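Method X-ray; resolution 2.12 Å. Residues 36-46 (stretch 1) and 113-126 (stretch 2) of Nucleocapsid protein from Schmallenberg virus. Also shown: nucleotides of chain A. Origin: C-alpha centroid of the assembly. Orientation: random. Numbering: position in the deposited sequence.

Stretch 1 36-46: NFGVARVFFLN
Stretch 2 (113-126) LKLAEASAQIVMPL

Residues 37-45 form a helix that runs beside the last turns of helix 113-121 and then beside the extended segment that follows it. The two helix axes point broadly the same way, 35° apart (signed crossing angle -35°), and come within 9.9 Å. The CA atoms pair Phe37 with Ala118 at 6.2 Å, Arg41 with Ile122 at 4.7 Å and Phe44 with Met124 at 6.4 Å.

Asn36 (phi/psi -151/173, chi1 p at 58°) caps the first helix: its OD1 accepts from Val39 N at 3.1 Å and, weakly, from Gly38 N at 2.9 Å, capping amides of the first turn. Gly38 suits this turn, since a CB there would lie about 3.0 Å from Asn36 OD1.

Phe37 points toward the second helix and, with chi1 m (-64°) and chi2 -19°, fits as a knob among Lys114, Glu117, Ala118 and Gln121. The small Ala118 leaves room for the ring: its CB lies over one face, 4.0 Å from the centroid, and 3.6 Å from Phe37 CE2. Glu117 CG approaches the ring edge, 3.6 Å from Phe37 CE2. Glu117 (p, t) also forms a salt bridge with Lys114 (m, m, t, t), long at 3.5 Å between Lys114 NZ and Glu117 OE1.

At Ile122 the chain leaves helical geometry (phi/psi -96/131), and Val123 continues extended at -118/128. Ile122, m and t, brings CD1 to 3.9 Å from Phe37 CB and 4.3 Å from Ala40 CB, an apolar filling where the backbones are close.

Arg41 extends fully through chi3 (t, t, t), with chi4 at 80°. This reach carries Arg41 NH1 to Gln121 O, in a short hydrogen bond of 2.6 Å with an N-H...O angle of 156°. The carbonyl lies near the guanidinium plane, where the N-H bonds point; NH2 is bonded elsewhere in the structure.

Phe44 (chi1 m, -73°; chi2 -70°) also points toward the other stretch. The CA-to-CB bond of Met124 points away, but its t, p, p rotamer folds the chain back, placing CE over the Phe44 ring, 3.7 Å from the centroid and 10° off the normal. The flexible thioether suits such a return.

Leu45, m and t, sends CD2 to 4.0 Å from Val123 CB and 3.7 Å from Pro125 CG. Leu45 CD2 also lies 3.3 Å from C4 of U30, so this apolar cluster adjoins the RNA bound by the nucleocapsid protein.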

ATOM      1  N   ASN B  36     -29.863  12.098  22.821  1.00  5.00           N
ATOM      2  CA  ASN B  36     -29.370  12.602  24.094  1.00  5.01           C
ATOM      3  C   ASN B  36     -27.851  12.557  24.039  1.00  4.89           C
ATOM      4  O   ASN B  36     -27.292  11.996  23.105  1.00  4.64           O
ATOM      5  CB  ASN B  36     -29.906  11.780  25.269  1.00  5.25           C
ATOM      6  CG  ASN B  36     -29.544  10.315  25.175  1.00  5.67           C
ATOM      7  OD1 ASN B  36     -28.390   9.932  25.357  1.00  5.50           O
ATOM      8  ND2 ASN B  36     -30.538   9.481  24.899  1.00  6.75           N
ATOM      9  N   PHE B  37     -27.191  13.117  25.045  1.00  4.95           N
ATOM     10  CA  PHE B  37     -25.736  13.208  25.049  1.00  4.96           C
ATOM     11  C   PHE B  37     -25.023  11.860  25.138  1.00  5.08           C
ATOM     12  O   PHE B  37     -23.869  11.752  24.734  1.00  5.61           O
ATOM     13  CB  PHE B  37     -25.250  14.125  26.178  1.00  5.06           C
ATOM     14  CG  PHE B  37     -25.680  15.566  26.040  1.00  5.28           C
ATOM     15  CD1 PHE B  37     -26.099  16.091  24.827  1.00  5.58           C
ATOM     16  CD2 PHE B  37     -25.627  16.411  27.138  1.00  5.57           C
ATOM     17  CE1 PHE B  37     -26.475  17.416  24.716  1.00  6.25           C
ATOM     18  CE2 PHE B  37     -26.004  17.737  27.028  1.00  6.19           C
ATOM     19  CZ  PHE B  37     -26.426  18.241  25.819  1.00  6.70           C
ATOM     20  N   GLY B  38     -25.690  10.842  25.676  1.00  5.12           N
ATOM     21  CA  GLY B  38     -25.132   9.484  25.694  1.00  5.00           C
ATOM     22  C   GLY B  38     -25.054   8.916  24.288  1.00  4.96           C
ATOM     23  O   GLY B  38     -24.089   8.237  23.923  1.00  4.79           O
ATOM     24  N   VAL B  39     -26.086   9.185  23.499  1.00  5.00           N
ATOM     25  CA  VAL B  39     -26.131   8.710  22.125  1.00  5.20           C
ATOM     26  C   VAL B  39     -25.025   9.383  21.312  1.00  5.07           C
ATOM     27  O   VAL B  39     -24.329   8.714  20.542  1.00  5.58           O
ATOM     28  CB  VAL B  39     -27.513   8.961  21.483  1.00  5.72           C
ATOM     29  CG1 VAL B  39     -27.493   8.624  20.005  1.00  5.77           C
ATOM     30  CG2 VAL B  39     -28.576   8.135  22.194  1.00  7.26           C
ATOM     31  N   ALA B  40     -24.845  10.691  21.495  1.00  5.04           N
ATOM     32  CA  ALA B  40     -23.777  11.407  20.786  1.00  5.11           C
ATOM     33  C   ALA B  40     -22.408  10.997  21.323  1.00  5.46           C
ATOM     34  O   ALA B  40     -21.441  10.938  20.569  1.00  5.83           O
ATOM     35  CB  ALA B  40     -23.961  12.913  20.885  1.00  4.99           C
ATOM     36  N   ARG B  41     -22.331  10.708  22.619  1.00  5.42           N
ATOM     37  CA  ARG B  41     -21.079  10.248  23.214  1.00  5.26           C
ATOM     38  C   ARG B  41     -20.579   8.978  22.534  1.00  5.02           C
ATOM     39  O   ARG B  41     -19.388   8.820  22.283  1.00  5.05           O
ATOM     40  CB  ARG B  41     -21.257   9.974  24.711  1.00  5.59           C
ATOM     41  CG  ARG B  41     -20.112   9.172  25.304  1.00  6.36           C
ATOM     42  CD  ARG B  41     -20.348   8.755  26.747  1.00  7.71           C
ATOM     43  NE  ARG B  41     -19.239   7.907  27.160  1.00  8.27           N
ATOM     44  CZ  ARG B  41     -18.043   8.348  27.536  1.00  8.78           C
ATOM     45  NH1 ARG B  41     -17.770   9.651  27.594  1.00  9.48           N
ATOM     46  NH2 ARG B  41     -17.111   7.470  27.870  1.00  9.62           N
ATOM     47  N   VAL B  42     -21.501   8.053  22.301  1.00  5.15           N
ATOM     48  CA  VAL B  42     -21.168   6.783  21.682  1.00  5.21           C
ATOM     49  C   VAL B  42     -20.811   7.000  20.206  1.00  5.06           C
ATOM     50  O   VAL B  42     -19.821   6.455  19.721  1.00  4.88           O
ATOM     51  CB  VAL B  42     -22.323   5.776  21.804  1.00  5.77           C
ATOM     52  CG1 VAL B  42     -22.008   4.509  21.026  1.00  6.33           C
ATOM     53  CG2 VAL B  42     -22.580   5.431  23.266  1.00  6.29           C
ATOM     54  N   PHE B  43     -21.603   7.802  19.502  1.00  4.88           N
ATOM     55  CA  PHE B  43     -21.282   8.088  18.107  1.00  4.92           C
ATOM     56  C   PHE B  43     -19.831   8.522  17.946  1.00  4.89           C
ATOM     57  O   PHE B  43     -19.086   7.903  17.187  1.00  4.80           O
ATOM     58  CB  PHE B  43     -22.191   9.146  17.487  1.00  4.92           C
ATOM     59  CG  PHE B  43     -21.823   9.471  16.074  1.00  4.89           C
ATOM     60  CD1 PHE B  43     -22.249   8.662  15.035  1.00  4.90           C
ATOM     61  CD2 PHE B  43     -21.007  10.555  15.783  1.00  4.88           C
ATOM     62  CE1 PHE B  43     -21.881   8.937  13.729  1.00  4.96           C
ATOM     63  CE2 PHE B  43     -20.641  10.834  14.484  1.00  4.96           C
ATOM     64  CZ  PHE B  43     -21.082  10.026  13.449  1.00  4.91           C
ATOM     65  N   PHE B  44     -19.432   9.569  18.668  1.00  4.96           N
ATOM     66  CA  PHE B  44     -18.129  10.206  18.410  1.00  4.98           C
ATOM     67  C   PHE B  44     -16.919   9.389  18.854  1.00  5.40           C
ATOM     68  O   PHE B  44     -15.827   9.604  18.344  1.00  5.85           O
ATOM     69  CB  PHE B  44     -18.063  11.615  19.002  1.00  4.96           C
ATOM     70  CG  PHE B  44     -18.874  12.616  18.240  1.00  4.98           C
ATOM     71  CD1 PHE B  44     -18.468  13.024  16.973  1.00  4.92           C
ATOM     72  CD2 PHE B  44     -20.038  13.153  18.775  1.00  4.97           C
ATOM     73  CE1 PHE B  44     -19.211  13.939  16.257  1.00  4.90           C
ATOM     74  CE2 PHE B  44     -20.788  14.069  18.057  1.00  4.96           C
ATOM     75  CZ  PHE B  44     -20.376  14.456  16.791  1.00  4.97           C
ATOM     76  N   LEU B  45     -17.090   8.459  19.789  1.00  5.96           N
ATOM     77  CA  LEU B  45     -15.987   7.550  20.113  1.00  6.47           C
ATOM     78  C   LEU B  45     -15.903   6.345  19.163  1.00  7.61           C
ATOM     79  O   LEU B  45     -14.838   5.743  19.029  1.00  8.14           O
ATOM     80  CB  LEU B  45     -16.066   7.092  21.567  1.00  6.61           C
ATOM     81  CG  LEU B  45     -15.820   8.234  22.559  1.00  7.18           C
ATOM     82  CD1 LEU B  45     -16.372   7.880  23.929  1.00  7.92           C
ATOM     83  CD2 LEU B  45     -14.343   8.583  22.637  1.00  7.68           C
ATOM     84  N   ASN B  46     -17.010   6.005  18.501  1.00  8.15           N
ATOM     85  CA  ASN B  46     -17.065   4.839  17.618  1.00  8.31           C
ATOM     86  C   ASN B  46     -17.161   5.198  16.139  1.00  8.15           C
ATOM     87  O   ASN B  46     -17.527   4.365  15.309  1.00  8.98           O
ATOM     88  CB  ASN B  46     -18.236   3.949  18.017  1.00  8.73           C
ATOM     89  CG  ASN B  46     -18.020   3.283  19.353  1.00 10.32           C
ATOM     90  OD1 ASN B  46     -18.384   3.822  20.393  1.00 10.83           O
ATOM     91  ND2 ASN B  46     -17.425   2.099  19.333  1.00 11.62           N
ATOM     92  N   LEU B 113     -26.692  24.689  32.097  1.00  8.62           N
ATOM     93  CA  LEU B 113     -26.886  23.314  32.569  1.00  8.80           C
ATOM     94  C   LEU B 113     -26.575  22.285  31.474  1.00  7.98           C
ATOM     95  O   LEU B 113     -25.842  21.330  31.720  1.00  7.62           O
ATOM     96  CB  LEU B 113     -28.312  23.111  33.114  1.00 10.33           C
ATOM     97  CG  LEU B 113     -28.485  21.968  34.124  1.00 13.05           C
ATOM     98  CD1 LEU B 113     -29.812  22.071  34.881  1.00 15.77           C
ATOM     99  CD2 LEU B 113     -28.351  20.603  33.468  1.00 12.77           C
ATOM    100  N   LYS B 114     -27.112  22.484  30.269  1.00  6.74           N
ATOM    101  CA  LYS B 114     -26.843  21.567  29.149  1.00  6.18           C
ATOM    102  C   LYS B 114     -25.365  21.551  28.765  1.00  5.85           C
ATOM    103  O   LYS B 114     -24.803  20.489  28.491  1.00  6.43           O
ATOM    104  CB  LYS B 114     -27.687  21.910  27.918  1.00  6.18           C
ATOM    105  CG  LYS B 114     -29.180  21.710  28.092  1.00  6.73           C
ATOM    106  CD  LYS B 114     -29.586  20.248  28.092  1.00  7.94           C
ATOM    107  CE  LYS B 114     -31.040  20.095  28.504  1.00  9.48           C
ATOM    108  NZ  LYS B 114     -31.441  18.667  28.601  1.00 11.98           N
ATOM    109  N   LEU B 115     -24.736  22.724  28.743  1.00  5.36           N
ATOM    110  CA  LEU B 115     -23.304  22.800  28.504  1.00  5.10           C
ATOM    111  C   LEU B 115     -22.531  21.951  29.516  1.00  5.34           C
ATOM    112  O   LEU B 115     -21.686  21.145  29.131  1.00  5.03           O
ATOM    113  CB  LEU B 115     -22.823  24.249  28.548  1.00  4.98           C
ATOM    114  CG  LEU B 115     -21.331  24.459  28.268  1.00  4.95           C
ATOM    115  CD1 LEU B 115     -20.904  23.681  27.034  1.00  4.98           C
ATOM    116  CD2 LEU B 115     -21.018  25.940  28.100  1.00  4.94           C
ATOM    117  N   ALA B 116     -22.844  22.115  30.805  1.00  5.70           N
ATOM    118  CA  ALA B 116     -22.151  21.389  31.869  1.00  5.70           C
ATOM    119  C   ALA B 116     -22.244  19.869  31.703  1.00  6.03           C
ATOM    120  O   ALA B 116     -21.248  19.164  31.883  1.00  5.71           O
ATOM    121  CB  ALA B 116     -22.665  21.816  33.244  1.00  5.47           C
ATOM    122  N   GLU B 117     -23.420  19.358  31.348  1.00  6.72           N
ATOM    123  CA  GLU B 117     -23.556  17.905  31.137  1.00  7.97           C
ATOM    124  C   GLU B 117     -22.889  17.431  29.835  1.00  7.82           C
ATOM    125  O   GLU B 117     -22.216  16.395  29.831  1.00  7.59           O
ATOM    126  CB  GLU B 117     -25.008  17.404  31.246  1.00  9.83           C
ATOM    127  CG  GLU B 117     -26.088  18.239  30.581  1.00 11.65           C
ATOM    128  CD  GLU B 117     -27.490  17.697  30.834  1.00 17.12           C
ATOM    129  OE1 GLU B 117     -28.470  18.297  30.344  1.00 17.37           O
ATOM    130  OE2 GLU B 117     -27.622  16.673  31.535  1.00 22.15           O
ATOM    131  N   ALA B 118     -23.045  18.179  28.744  1.00  7.38           N
ATOM    132  CA  ALA B 118     -22.345  17.823  27.502  1.00  6.02           C
ATOM    133  C   ALA B 118     -20.858  17.711  27.791  1.00  5.82           C
ATOM    134  O   ALA B 118     -20.222  16.739  27.409  1.00  5.84           O
ATOM    135  CB  ALA B 118     -22.591  18.846  26.409  1.00  5.76           C
ATOM    136  N   SER B 119     -20.327  18.690  28.518  1.00  6.16           N
ATOM    137  CA  SER B 119     -18.899  18.739  28.842  1.00  6.57           C
ATOM    138  C   SER B 119     -18.415  17.542  29.667  1.00  7.68           C
ATOM    139  O   SER B 119     -17.249  17.156  29.568  1.00  9.29           O
ATOM    140  CB  SER B 119     -18.547  20.060  29.544  1.00  7.22           C
ATOM    141  OG  SER B 119     -19.012  20.088  30.891  1.00  7.90           O
ATOM    142  N   ALA B 120     -19.307  16.944  30.455  1.00  7.95           N
ATOM    143  CA  ALA B 120     -18.950  15.798  31.290  1.00  9.08           C
ATOM    144  C   ALA B 120     -19.139  14.447  30.599  1.00  8.95           C
ATOM    145  O   ALA B 120     -18.500  13.472  30.985  1.00  8.67           O
ATOM    146  CB  ALA B 120     -19.721  15.838  32.605  1.00 10.32           C
ATOM    147  N   GLN B 121     -19.989  14.391  29.572  1.00  8.67           N
ATOM    148  CA  GLN B 121     -20.279  13.135  28.865  1.00  8.23           C
ATOM    149  C   GLN B 121     -19.582  12.973  27.507  1.00  7.56           C
ATOM    150  O   GLN B 121     -19.134  11.877  27.174  1.00  7.09           O
ATOM    151  CB  GLN B 121     -21.778  13.004  28.631  1.00  9.03           C
ATOM    152  CG  GLN B 121     -22.601  12.737  29.868  1.00  8.90           C
ATOM    153  CD  GLN B 121     -24.070  12.757  29.535  1.00  8.84           C
ATOM    154  OE1 GLN B 121     -24.704  13.811  29.543  1.00  7.39           O
ATOM    155  NE2 GLN B 121     -24.614  11.596  29.204  1.00  9.88           N
ATOM    156  N   ILE B 122     -19.495  14.052  26.732  1.00  6.71           N
ATOM    157  CA  ILE B 122     -19.075  13.960  25.319  1.00  5.75           C
ATOM    158  C   ILE B 122     -17.589  14.232  25.077  1.00  5.89           C
ATOM    159  O   ILE B 122     -17.035  15.240  25.531  1.00  5.92           O
ATOM    160  CB  ILE B 122     -19.936  14.880  24.431  1.00  5.17           C
ATOM    161  CG1 ILE B 122     -21.402  14.455  24.532  1.00  4.95           C
ATOM    162  CG2 ILE B 122     -19.480  14.835  22.973  1.00  5.09           C
ATOM    163  CD1 ILE B 122     -22.371  15.483  24.005  1.00  4.93           C
ATOM    164  N   VAL B 123     -16.971  13.328  24.318  1.00  6.03           N
ATOM    165  CA  VAL B 123     -15.552  13.364  24.028  1.00  6.17           C
ATOM    166  C   VAL B 123     -15.341  13.521  22.522  1.00  6.29           C
ATOM    167  O   VAL B 123     -15.904  12.776  21.734  1.00  6.48           O
ATOM    168  CB  VAL B 123     -14.874  12.072  24.522  1.00  6.56           C
ATOM    169  CG1 VAL B 123     -13.373  12.175  24.382  1.00  6.68           C
ATOM    170  CG2 VAL B 123     -15.233  11.808  25.983  1.00  7.38           C
ATOM    171  N   MET B 124     -14.538  14.502  22.132  1.00  6.90           N
ATOM    172  CA  MET B 124     -14.188  14.714  20.721  1.00  8.38           C
ATOM    173  C   MET B 124     -12.718  14.348  20.552  1.00  9.50           C
ATOM    174  O   MET B 124     -11.840  15.194  20.729  1.00 10.81           O
ATOM    175  CB  MET B 124     -14.442  16.169  20.315  1.00 10.23           C
ATOM    176  CG  MET B 124     -14.377  16.462  18.815  1.00 13.91           C
ATOM    177  SD  MET B 124     -15.645  15.657  17.803  1.00 19.58           S
ATOM    178  CE  MET B 124     -17.134  16.058  18.719  1.00 16.19           C
ATOM    179  N   PRO B 125     -12.440  13.074  20.230  1.00 10.35           N
ATOM    180  CA  PRO B 125     -11.067  12.687  19.943  1.00 12.01           C
ATOM    181  C   PRO B 125     -10.665  13.182  18.567  1.00 13.12           C
ATOM    182  O   PRO B 125     -10.912  12.518  17.571  1.00 17.12           O
ATOM    183  CB  PRO B 125     -11.107  11.155  19.989  1.00 12.06           C
ATOM    184  CG  PRO B 125     -12.504  10.767  20.293  1.00 11.83           C
ATOM    185  CD  PRO B 125     -13.362  11.954  20.018  1.00 10.30           C
ATOM    186  N   LEU B 126     -10.055  14.357  18.538  1.00 11.98           N
ATOM    187  CA  LEU B 126      -9.708  15.069  17.304  1.00 11.25           C
ATOM    188  C   LEU B 126      -9.385  16.488  17.740  1.00 10.65           C
ATOM    189  O   LEU B 126      -8.405  17.087  17.296  1.00 12.84           O
ATOM    190  CB  LEU B 126     -10.866  15.078  16.291  1.00 11.44           C
ATOM    191  CG  LEU B 126     -10.829  14.027  15.186  1.00 12.42           C
ATOM    192  CD1 LEU B 126     -12.221  13.544  14.805  1.00 11.33           C
ATOM    193  CD2 LEU B 126     -10.109  14.579  13.969  1.00 15.69           C
TER
ATOM    194  P     U A  29      -4.995   9.960  14.660  1.00 23.25           P
ATOM    195  OP1   U A  29      -3.959   9.665  15.683  1.00 21.71           O
ATOM    196  OP2   U A  29      -5.306   8.948  13.618  1.00 20.77           O
ATOM    197  O5'   U A  29      -6.362  10.342  15.380  1.00 21.85           O
ATOM    198  C5'   U A  29      -6.378  11.107  16.598  1.00 19.23           C
ATOM    199  C4'   U A  29      -7.560  10.697  17.440  1.00 16.89           C
ATOM    200  O4'   U A  29      -8.785  10.946  16.692  1.00 15.26           O
ATOM    201  C3'   U A  29      -7.599   9.222  17.837  1.00 16.29           C
ATOM    202  O3'   U A  29      -8.089   9.068  19.168  1.00 19.69           O
ATOM    203  C2'   U A  29      -8.562   8.628  16.814  1.00 14.26           C
ATOM    204  O2'   U A  29      -9.184   7.417  17.185  1.00 14.11           O
ATOM    205  C1'   U A  29      -9.565   9.770  16.668  1.00 15.00           C
ATOM    206  N1    U A  29     -10.353   9.745  15.426  1.00 16.94           N
ATOM    207  C2    U A  29     -11.691  10.088  15.503  1.00 18.11           C
ATOM    208  O2    U A  29     -12.231  10.429  16.541  1.00 18.57           O
ATOM    209  N3    U A  29     -12.373  10.023  14.312  1.00 18.55           N
ATOM    210  C4    U A  29     -11.870   9.656  13.082  1.00 17.16           C
ATOM    211  O4    U A  29     -12.615   9.645  12.101  1.00 16.24           O
ATOM    212  C5    U A  29     -10.483   9.308  13.086  1.00 17.05           C
ATOM    213  C6    U A  29      -9.788   9.364  14.228  1.00 16.55           C
ATOM    214  P     U A  30      -7.217   8.322  20.301  1.00 21.63           P
ATOM    215  OP1   U A  30      -5.821   8.187  19.815  1.00 23.04           O
ATOM    216  OP2   U A  30      -7.972   7.116  20.729  1.00 22.83           O
ATOM    217  O5'   U A  30      -7.210   9.376  21.496  1.00 20.61           O
ATOM    218  C5'   U A  30      -8.254  10.353  21.574  1.00 18.85           C
ATOM    219  C4'   U A  30      -8.301  11.041  22.919  1.00 19.92           C
ATOM    220  O4'   U A  30      -9.699  11.274  23.257  1.00 20.20           O
ATOM    221  C3'   U A  30      -7.710  10.300  24.116  1.00 19.64           C
ATOM    222  O3'   U A  30      -6.338  10.637  24.320  1.00 19.47           O
ATOM    223  C2'   U A  30      -8.558  10.829  25.267  1.00 18.32           C
ATOM    224  O2'   U A  30      -8.143  12.098  25.727  1.00 16.94           O
ATOM    225  C1'   U A  30      -9.931  10.932  24.610  1.00 17.91           C
ATOM    226  N1    U A  30     -10.700   9.679  24.655  1.00 15.93           N
ATOM    227  C2    U A  30     -11.493   9.457  25.764  1.00 14.72           C
ATOM    228  O2    U A  30     -11.585  10.254  26.682  1.00 14.79           O
ATOM    229  N3    U A  30     -12.185   8.273  25.751  1.00 14.30           N
ATOM    230  C4    U A  30     -12.162   7.302  24.773  1.00 14.87           C
ATOM    231  O4    U A  30     -12.843   6.285  24.913  1.00 17.69           O
ATOM    232  C5    U A  30     -11.309   7.599  23.663  1.00 15.40           C
ATOM    233  C6    U A  30     -10.624   8.748  23.642  1.00 15.96           C
ATOM    234  P     U A  28      -5.039   9.046   9.380  1.00 24.81           P
ATOM    235  OP1   U A  28      -3.767   8.396   9.779  1.00 30.77           O
ATOM    236  OP2   U A  28      -6.290   8.249   9.362  1.00 24.58           O
ATOM    237  O5'   U A  28      -5.238  10.321  10.316  1.00 19.95           O
ATOM    238  C5'   U A  28      -4.102  11.066  10.795  1.00 19.14           C
ATOM    239  C4'   U A  28      -4.547  12.205  11.682  1.00 19.36           C
ATOM    240  O4'   U A  28      -5.370  13.127  10.929  1.00 17.63           O
ATOM    241  C3'   U A  28      -5.411  11.811  12.868  1.00 20.05           C
ATOM    242  O3'   U A  28      -4.602  11.325  13.931  1.00 22.06           O
ATOM    243  C2'   U A  28      -6.152  13.106  13.185  1.00 18.07           C
ATOM    244  O2'   U A  28      -5.468  13.970  14.070  1.00 19.57           O
ATOM    245  C1'   U A  28      -6.325  13.723  11.792  1.00 15.43           C
ATOM    246  N1    U A  28      -7.662  13.501  11.223  1.00 11.99           N
ATOM    247  C2    U A  28      -8.535  14.570  11.191  1.00 12.95           C
ATOM    248  O2    U A  28      -8.244  15.678  11.611  1.00 15.08           O
ATOM    249  N3    U A  28      -9.765  14.295  10.645  1.00 13.11           N
ATOM    250  C4    U A  28     -10.202  13.089  10.141  1.00 12.41           C
ATOM    251  O4    U A  28     -11.341  13.001   9.682  1.00 13.09           O
ATOM    252  C5    U A  28      -9.242  12.031  10.211  1.00 11.97           C
ATOM    253  C6    U A  28      -8.036  12.267  10.741  1.00 11.66           C